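Local coordinates for protein octaprenyl Pyrophosphate Synthase (Helicobacter pylori, PDB 3TC1) that probably catalyses the chain elongation of an allylic diphosphate with successive isopentenyl diphosphate units to give the C40 product octaprenyl diphosphate, at residues B[112-115]-B[116-120]. Sequence-based numbering, arbitrary orientation.
Sequences AFFE and LSKMG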
# COMPACT_ATOMS: atom_id res chain seq x y z
N ALA B 112 3.43 -1.16 9.50
CA ALA B 112 3.89 -2.53 9.68
C ALA B 112 5.34 -2.70 9.23
O ALA B 112 6.12 -3.35 9.92
CB ALA B 112 2.99 -3.50 8.91
N PHE B 113 5.70 -2.11 8.09
CA PHE B 113 7.08 -2.22 7.60
C PHE B 113 8.04 -1.46 8.49
O PHE B 113 9.20 -1.85 8.66
CB PHE B 113 7.21 -1.66 6.18
CG PHE B 113 8.55 -1.93 5.55
CD1 PHE B 113 8.80 -3.15 4.92
CD2 PHE B 113 9.56 -0.98 5.59
CE1 PHE B 113 10.05 -3.41 4.34
CE2 PHE B 113 10.81 -1.23 5.02
CZ PHE B 113 11.05 -2.45 4.39
N PHE B 114 7.57 -0.34 9.04
CA PHE B 114 8.41 0.46 9.91
C PHE B 114 8.85 -0.40 11.09
O PHE B 114 10.03 -0.43 11.44
CB PHE B 114 7.64 1.68 10.42
CG PHE B 114 8.43 2.52 11.39
CD1 PHE B 114 9.43 3.37 10.94
CD2 PHE B 114 8.20 2.42 12.76
CE1 PHE B 114 10.20 4.11 11.85
CE2 PHE B 114 8.96 3.15 13.67
CZ PHE B 114 9.96 4.00 13.22
N GLU B 115 7.89 -1.10 11.69
CA GLU B 115 8.19 -1.96 12.82
C GLU B 115 9.00 -3.18 12.36
O GLU B 115 9.88 -3.67 13.08
CB GLU B 115 6.89 -2.42 13.49
CG GLU B 115 6.06 -1.29 14.09
CD GLU B 115 6.83 -0.44 15.10
OE1 GLU B 115 7.74 -0.98 15.75
OE2 GLU B 115 6.51 0.76 15.24
N LEU B 116 8.72 -3.65 11.15
CA LEU B 116 9.40 -4.81 10.58
C LEU B 116 10.92 -4.63 10.48
O LEU B 116 11.69 -5.58 10.68
CB LEU B 116 8.83 -5.11 9.19
CG LEU B 116 9.42 -6.31 8.42
CD1 LEU B 116 9.25 -7.59 9.24
CD2 LEU B 116 8.71 -6.44 7.07
N SER B 117 11.36 -3.41 10.20
CA SER B 117 12.79 -3.12 10.08
C SER B 117 13.58 -3.43 11.35
O SER B 117 14.81 -3.48 11.32
CB SER B 117 12.98 -1.65 9.71
OG SER B 117 12.49 -0.81 10.74
N LYS B 118 12.89 -3.64 12.45
CA LYS B 118 13.55 -3.94 13.72
C LYS B 118 13.70 -5.44 13.92
O LYS B 118 14.28 -5.90 14.91
CB LYS B 118 12.73 -3.35 14.87
CG LYS B 118 12.44 -1.86 14.73
CD LYS B 118 11.46 -1.39 15.79
CE LYS B 118 11.13 0.08 15.64
NZ LYS B 118 10.06 0.53 16.57
N MET B 119 13.17 -6.21 12.97
CA MET B 119 13.22 -7.67 13.03
C MET B 119 14.48 -8.26 12.41
O MET B 119 14.77 -9.44 12.60
CB MET B 119 12.00 -8.26 12.31
CG MET B 119 10.66 -8.03 13.01
SD MET B 119 10.51 -9.02 14.52
CE MET B 119 9.34 -8.03 15.44
N GLY B 120 15.24 -7.46 11.68
CA GLY B 120 16.43 -7.99 11.05
C GLY B 120 16.15 -8.23 9.57
O GLY B 120 15.00 -8.43 9.18
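Glu115 and Lys118 run alongside each other with their charged ends together where helix 92-116 of this all-helical prenyltransferase fold runs out into a type I beta turn, Leu116 to Met119, that leads to Gly120 at the N-cap of helix 121-144. Their salt bridge joins Lys118 NZ to Glu115 OE1 at 2.9 Å; the ammonium reaches the syn side of that oxygen, 28° out of the carboxylate plane. The glutamate chain bends about its CB-CG bond, whereas the lysine chain stays extended beyond CG, and Lys118 CD passes 3.7 Å from Glu115 OE1. Glu115 OE2 lies in plane at the edge of the Phe114 ring and also pairs with Lys111, so the carboxylate is gripped by two lysines, which would probably favour its charged form. Lys118 NZ approaches Phe114 CE2 obliquely, at 4.1 Å. The CD2 branch of Leu116 meets Phe113 CD1 at 3.9 Å, oblique to the ring, and the leucine packs between helices 53-80 and 121-144. The Phe113 ring stacks on Phe113 of the second subunit, which places this helix end at the dimer interface. Leu116 N and Ser117 N keep the helical bonds to Ala112 O and Phe113 O; Lys118 N instead bonds Glu115 O, three residues back. Ser117 turns its hydroxyl back onto the helix: with chi1 at 63°, OG sits between its own backbone N and carbonyl carbon, and Ser117 OG donates to Phe114 O at 2.6 Å, tilted 26° from the carbonyl plane.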